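Local atomic coordinates of carbohydrate deacetylase Agd3 (PDB entry 6NWZ), a protein that probably removes N-acetyl groups from the exopolysaccharide galactosaminogalactan, a deacetylation required for biofilm formation by the mould Aspergillus fumigatus. Residues Gly208-Ala213 / Leu237-Tyr242; Thr252-Met257 / Ala548-Ala553. All blocks are in the same frame, centred on the assembly; numbering follows the deposited sequence.

How the contacts relate
Contact 1 (208-213 with 237-242) is a polar contact near the surface, where strand 209-214 of the carbohydrate-binding module meets the turn after helix 224-237. Contact 2 (252-257 with 548-553) is buried and joins strand 252-257 to a 3-10 turn, both in the deacetylase domain. They share no helix or strand and lie on opposite sides of the chain's centre; the centres of contact 1 and contact 2 are about 45 Å apart. Contact 1 has one zinc ion, on Glu210, and that same carboxylate bridges the segments. Contact 2 has two, on the adjacent Asp255 and Asp256, which bind the ions without joining the segments; apolar side chains do that.

Contact 1: Gly208-Ala213 / Leu237-Tyr242; sequences GREQMA and LTRGLY. With ZN (zinc ion), chain J.
A zinc site at the end of the chain brings together Glu210, near the start of strand 209-214, and Arg239, in the turn that follows helix 224-237. Glu210 OE1 makes the metal bond, 2.4 Å from the zinc ion, and the backbone O of the C-terminal Leu684 is a second ligand. Glu210 OE2, at 3.1 Å from the same zinc, is too far to count as a ligand and takes arginines instead. It makes a rather long salt bridge of 3.3 Å to Arg239 NH2. The two side chains cross at about a right angle, yet their flat ends are only 24° apart, and OE2 approaches the guanidinium obliquely.

Arg239 starts from a Schellman motif that closes the helix with a positive phi (54°). Arg239 is also the second residue of the type I' beta turn from Thr238 to Leu241, closed by Leu241 N to Thr238 O at 2.9 Å. From there the side chain runs extended from CG to NE and carries NH2 across to the strand. Glu210 reaches out likewise, extended beyond CG with chi2 at -171°.

Glu210 OE2 also forms a salt bridge with Arg115 NE, so this one oxygen is held by two arginines. Arg239 NH2 in turn donates to Leu684 O, linking the arginine to both zinc ligands.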
loop_
_atom_site.group_PDB
_atom_site.type_symbol
_atom_site.label_atom_id
_atom_site.label_comp_id
_atom_site.label_asym_id
_atom_site.label_seq_id
_atom_site.Cartn_x
_atom_site.Cartn_y
_atom_site.Cartn_z
ATOM N N GLY A 208 -17.229 3.968 33.400
ATOM C CA GLY A 208 -16.494 5.046 32.787
ATOM C C GLY A 208 -15.258 4.612 32.023
ATOM O O GLY A 208 -14.869 5.285 31.061
ATOM N N ARG A 209 -14.627 3.513 32.432
ATOM C CA ARG A 209 -13.437 3.021 31.750
ATOM C C ARG A 209 -13.851 2.276 30.487
ATOM O O ARG A 209 -14.596 1.293 30.558
ATOM C CB ARG A 209 -12.627 2.115 32.673
ATOM C CG ARG A 209 -11.383 1.557 32.013
ATOM C CD ARG A 209 -10.413 1.009 33.033
ATOM N NE ARG A 209 -10.988 -0.087 33.803
ATOM C CZ ARG A 209 -10.948 -1.362 33.432
ATOM N NH1 ARG A 209 -10.362 -1.711 32.292
ATOM N NH2 ARG A 209 -11.498 -2.287 34.203
ATOM N N GLU A 210 -13.376 2.741 29.335
ATOM C CA GLU A 210 -13.769 2.185 28.048
ATOM C C GLU A 210 -12.639 1.337 27.486
ATOM O O GLU A 210 -11.475 1.753 27.497
ATOM C CB GLU A 210 -14.136 3.290 27.061
ATOM C CG GLU A 210 -15.086 4.324 27.624
ATOM C CD GLU A 210 -15.600 5.268 26.563
ATOM O OE1 GLU A 210 -16.819 5.247 26.296
ATOM O OE2 GLU A 210 -14.785 6.019 25.986
ATOM N N GLN A 211 -12.989 0.156 26.986
ATOM C CA GLN A 211 -12.007 -0.824 26.552
ATOM C C GLN A 211 -12.563 -1.583 25.359
ATOM O O GLN A 211 -13.759 -1.879 25.311
ATOM C CB GLN A 211 -11.667 -1.790 27.695
ATOM C CG GLN A 211 -10.661 -2.874 27.345
ATOM C CD GLN A 211 -10.350 -3.770 28.528
ATOM O OE1 GLN A 211 -9.287 -3.664 29.139
ATOM N NE2 GLN A 211 -11.284 -4.656 28.862
ATOM N N MET A 212 -11.696 -1.884 24.395
ATOM C CA MET A 212 -12.041 -2.724 23.254
ATOM C C MET A 212 -11.146 -3.956 23.290
ATOM O O MET A 212 -9.916 -3.831 23.318
ATOM C CB MET A 212 -11.889 -1.959 21.933
ATOM C CG MET A 212 -12.081 -2.826 20.692
ATOM S SD MET A 212 -12.054 -1.935 19.119
ATOM C CE MET A 212 -13.612 -1.061 19.170
ATOM N N ALA A 213 -11.762 -5.139 23.306
ATOM C CA ALA A 213 -11.053 -6.400 23.490
ATOM C C ALA A 213 -11.311 -7.325 22.310
ATOM O O ALA A 213 -12.466 -7.550 21.933
ATOM C CB ALA A 213 -11.474 -7.089 24.793
ATOM N N LEU A 237 -9.892 3.869 19.124
ATOM C CA LEU A 237 -8.955 4.354 20.134
ATOM C C LEU A 237 -8.713 5.849 20.006
ATOM O O LEU A 237 -8.511 6.530 21.014
ATOM C CB LEU A 237 -7.628 3.604 20.029
ATOM C CG LEU A 237 -6.585 3.890 21.100
ATOM C CD1 LEU A 237 -7.120 3.473 22.455
ATOM C CD2 LEU A 237 -5.303 3.149 20.774
ATOM N N THR A 238 -8.722 6.376 18.785
ATOM C CA THR A 238 -8.457 7.786 18.549
ATOM C C THR A 238 -9.728 8.614 18.422
ATOM O O THR A 238 -9.638 9.828 18.211
ATOM C CB THR A 238 -7.611 7.964 17.282
ATOM O OG1 THR A 238 -8.364 7.536 16.143
ATOM C CG2 THR A 238 -6.327 7.155 17.368
ATOM N N ARG A 239 -10.903 7.993 18.538
ATOM C CA ARG A 239 -12.192 8.638 18.288
ATOM C C ARG A 239 -12.260 9.289 16.906
ATOM O O ARG A 239 -13.028 10.233 16.700
ATOM C CB ARG A 239 -12.518 9.674 19.373
ATOM C CG ARG A 239 -12.770 9.081 20.749
ATOM C CD ARG A 239 -12.994 10.167 21.785
ATOM N NE ARG A 239 -13.467 9.623 23.053
ATOM C CZ ARG A 239 -12.666 9.210 24.030
ATOM N NH1 ARG A 239 -11.350 9.275 23.879
ATOM N NH2 ARG A 239 -13.178 8.732 25.154
ATOM N N GLY A 240 -11.476 8.798 15.945
ATOM C CA GLY A 240 -11.421 9.394 14.626
ATOM C C GLY A 240 -10.630 10.680 14.525
ATOM O O GLY A 240 -10.667 11.332 13.474
ATOM N N LEU A 241 -9.911 11.068 15.574
ATOM C CA LEU A 241 -9.169 12.324 15.613
ATOM C C LEU A 241 -7.717 12.013 15.945
ATOM O O LEU A 241 -7.426 11.480 17.021
ATOM C CB LEU A 241 -9.781 13.273 16.646
ATOM C CG LEU A 241 -9.182 14.664 16.836
ATOM C CD1 LEU A 241 -9.301 15.480 15.558
ATOM C CD2 LEU A 241 -9.884 15.358 17.989
ATOM N N TYR A 242 -6.809 12.340 15.025
ATOM C CA TYR A 242 -5.413 11.947 15.178
ATOM C C TYR A 242 -4.551 12.699 14.175
ATOM O O TYR A 242 -5.039 13.220 13.167
ATOM C CB TYR A 242 -5.232 10.435 14.991
ATOM C CG TYR A 242 -5.771 9.915 13.675
ATOM C CD1 TYR A 242 -4.982 9.898 12.533
ATOM C CD2 TYR A 242 -7.076 9.450 13.575
ATOM C CE1 TYR A 242 -5.477 9.429 11.329
ATOM C CE2 TYR A 242 -7.579 8.981 12.380
ATOM C CZ TYR A 242 -6.777 8.971 11.262
ATOM O OH TYR A 242 -7.285 8.503 10.074
HETATM ZN ZN ZN J . -17.490 7.528 26.149
#

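Contact 2: Thr252-Met257 / Ala548-Ala553; sequences TQIDDM and ANLRNA. With ZN (zinc ion), chain L; ZN (zinc ion), chain M.
Leu550 turns its branched end onto strand 252-257 and meets Ile254 with both methyls. Leu550 CD2 lies 3.9 Å from Ile254 CD1, while Leu550 CD1 approaches Ile254 CG2 at the same 3.9 Å. The two side chains meet at a slant. In Ile254, chi1 of -51° sets CG1 beside the backbone N and CG2 anti to it, and the turn at chi2 (-59°) brings CD1 to Leu550 CD2. Met257 adds a looser touch from farther along the strand: extended at chi1, it folds back at chi2 and chi3, bringing CE to 4.4 Å from Leu550 CD1.

No hydrogen bond joins the segments, and the backbones stand well apart, with the CA atoms of Ile254 and Asn549 8.4 Å from each other. At the end of the 3-10 segment the O of Leu550 accepts a bond from Asn552 ND2 at 2.9 Å, nearly straight (N-H...O 167°) and close to the amide plane.

Between Ile254 and Met257 the strand carries two metal ligands. Asp255 OD2 binds one zinc ion at 2.4 Å, a site it shares with His546, while its OD1 forms a salt bridge with Arg491. Asp256 OD1 binds another at 2.0 Å with His388 and His392, which resembles the Asp-His-His metal site of NodB-type deacetylases.

Strand 252-257 runs parallel to strands 300-304 and 542-546, one on either side. Ile254 packs against Val300 and Phe545 of these neighbours, and Met257 against Val302 and His304. Leu550 also touches Ile273 and Phe570, the latter on helix 569-584, and so lies between the sheet and that helix.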
loop_
_atom_site.group_PDB
_atom_site.type_symbol
_atom_site.label_atom_id
_atom_site.label_comp_id
_atom_site.label_asym_id
_atom_site.label_seq_id
_atom_site.Cartn_x
_atom_site.Cartn_y
_atom_site.Cartn_z
ATOM N N THR A 252 -1.421 0.777 -11.116
ATOM C CA THR A 252 -1.141 -0.434 -11.884
ATOM C C THR A 252 -0.359 -0.047 -13.133
ATOM O O THR A 252 -0.919 0.541 -14.066
ATOM C CB THR A 252 -2.435 -1.164 -12.244
ATOM O OG1 THR A 252 -3.248 -0.328 -13.077
ATOM C CG2 THR A 252 -3.213 -1.501 -10.986
ATOM N N GLN A 253 0.929 -0.384 -13.157
ATOM C CA GLN A 253 1.826 0.021 -14.231
ATOM C C GLN A 253 1.988 -1.096 -15.251
ATOM O O GLN A 253 2.143 -2.266 -14.886
ATOM C CB GLN A 253 3.191 0.410 -13.672
ATOM C CG GLN A 253 3.166 1.684 -12.865
ATOM C CD GLN A 253 4.530 2.046 -12.342
ATOM O OE1 GLN A 253 5.338 1.173 -12.028
ATOM N NE2 GLN A 253 4.803 3.340 -12.255
ATOM N N ILE A 254 1.962 -0.726 -16.532
ATOM C CA ILE A 254 2.054 -1.672 -17.642
ATOM C C ILE A 254 3.392 -1.435 -18.330
ATOM O O ILE A 254 3.555 -0.458 -19.072
ATOM C CB ILE A 254 0.894 -1.519 -18.629
ATOM C CG1 ILE A 254 -0.448 -1.529 -17.895
ATOM C CG2 ILE A 254 0.950 -2.625 -19.674
ATOM C CD1 ILE A 254 -0.699 -2.780 -17.099
ATOM N N ASP A 255 4.346 -2.335 -18.106
ATOM C CA ASP A 255 5.664 -2.214 -18.707
ATOM C C ASP A 255 5.658 -2.747 -20.138
ATOM O O ASP A 255 4.743 -3.461 -20.560
ATOM C CB ASP A 255 6.708 -2.974 -17.884
ATOM C CG ASP A 255 6.879 -2.424 -16.474
ATOM O OD1 ASP A 255 6.246 -1.403 -16.127
ATOM O OD2 ASP A 255 7.661 -3.025 -15.708
ATOM N N ASP A 256 6.696 -2.371 -20.889
ATOM C CA ASP A 256 7.021 -2.972 -22.182
ATOM C C ASP A 256 6.048 -2.575 -23.288
ATOM O O ASP A 256 5.907 -3.300 -24.276
ATOM C CB ASP A 256 7.095 -4.499 -22.086
ATOM C CG ASP A 256 8.169 -4.975 -21.133
ATOM O OD1 ASP A 256 8.824 -4.129 -20.489
ATOM O OD2 ASP A 256 8.362 -6.205 -21.034
ATOM N N MET A 257 5.378 -1.431 -23.158
ATOM C CA MET A 257 4.480 -0.990 -24.219
ATOM C C MET A 257 5.265 -0.662 -25.484
ATOM O O MET A 257 6.314 -0.011 -25.434
ATOM C CB MET A 257 3.665 0.222 -23.781
ATOM C CG MET A 257 2.633 0.685 -24.811
ATOM S SD MET A 257 1.363 -0.543 -25.221
ATOM C CE MET A 257 0.639 -0.833 -23.610
ATOM N N ALA A 548 1.864 -7.716 -22.446
ATOM C CA ALA A 548 1.223 -8.958 -22.853
ATOM C C ALA A 548 0.022 -9.301 -21.982
ATOM O O ALA A 548 -0.850 -10.056 -22.425
ATOM C CB ALA A 548 2.238 -10.104 -22.827
ATOM N N ASN A 549 -0.052 -8.758 -20.763
ATOM C CA ASN A 549 -1.153 -9.070 -19.856
ATOM C C ASN A 549 -2.467 -8.410 -20.258
ATOM O O ASN A 549 -3.509 -8.760 -19.693
ATOM C CB ASN A 549 -0.809 -8.651 -18.422
ATOM C CG ASN A 549 0.507 -9.234 -17.934
ATOM O OD1 ASN A 549 1.180 -8.646 -17.087
ATOM N ND2 ASN A 549 0.879 -10.392 -18.466
ATOM N N LEU A 550 -2.448 -7.466 -21.196
ATOM C CA LEU A 550 -3.655 -6.750 -21.588
ATOM C C LEU A 550 -4.403 -7.429 -22.727
ATOM O O LEU A 550 -5.405 -6.883 -23.202
ATOM C CB LEU A 550 -3.310 -5.308 -21.989
ATOM C CG LEU A 550 -2.518 -4.439 -21.006
ATOM C CD1 LEU A 550 -2.536 -2.988 -21.454
ATOM C CD2 LEU A 550 -3.052 -4.558 -19.596
ATOM N N ARG A 551 -3.949 -8.600 -23.171
ATOM C CA ARG A 551 -4.589 -9.278 -24.290
ATOM C C ARG A 551 -6.024 -9.637 -23.935
ATOM O O ARG A 551 -6.268 -10.403 -22.998
ATOM C CB ARG A 551 -3.810 -10.537 -24.671
ATOM C CG ARG A 551 -4.269 -11.135 -25.989
ATOM C CD ARG A 551 -3.925 -12.605 -26.093
ATOM N NE ARG A 551 -4.174 -13.117 -27.436
ATOM C CZ ARG A 551 -3.235 -13.613 -28.234
ATOM N NH1 ARG A 551 -1.978 -13.686 -27.821
ATOM N NH2 ARG A 551 -3.556 -14.051 -29.442
ATOM N N ASN A 552 -6.971 -9.085 -24.685
ATOM C CA ASN A 552 -8.393 -9.318 -24.439
ATOM C C ASN A 552 -9.240 -9.413 -25.702
ATOM O O ASN A 552 -10.242 -10.137 -25.692
ATOM C CB ASN A 552 -8.963 -8.196 -23.546
ATOM C CG ASN A 552 -9.050 -6.860 -24.267
ATOM O OD1 ASN A 552 -10.082 -6.523 -24.848
ATOM N ND2 ASN A 552 -7.967 -6.092 -24.227
ATOM N N ALA A 553 -8.878 -8.730 -26.790
ATOM C CA ALA A 553 -9.768 -8.632 -27.942
ATOM C C ALA A 553 -10.084 -9.993 -28.544
ATOM O O ALA A 553 -11.163 -10.180 -29.113
ATOM C CB ALA A 553 -9.158 -7.717 -29.003
HETATM ZN ZN ZN L . 10.305 -4.109 -19.166
HETATM ZN ZN ZN M . 9.029 -5.029 -15.993
#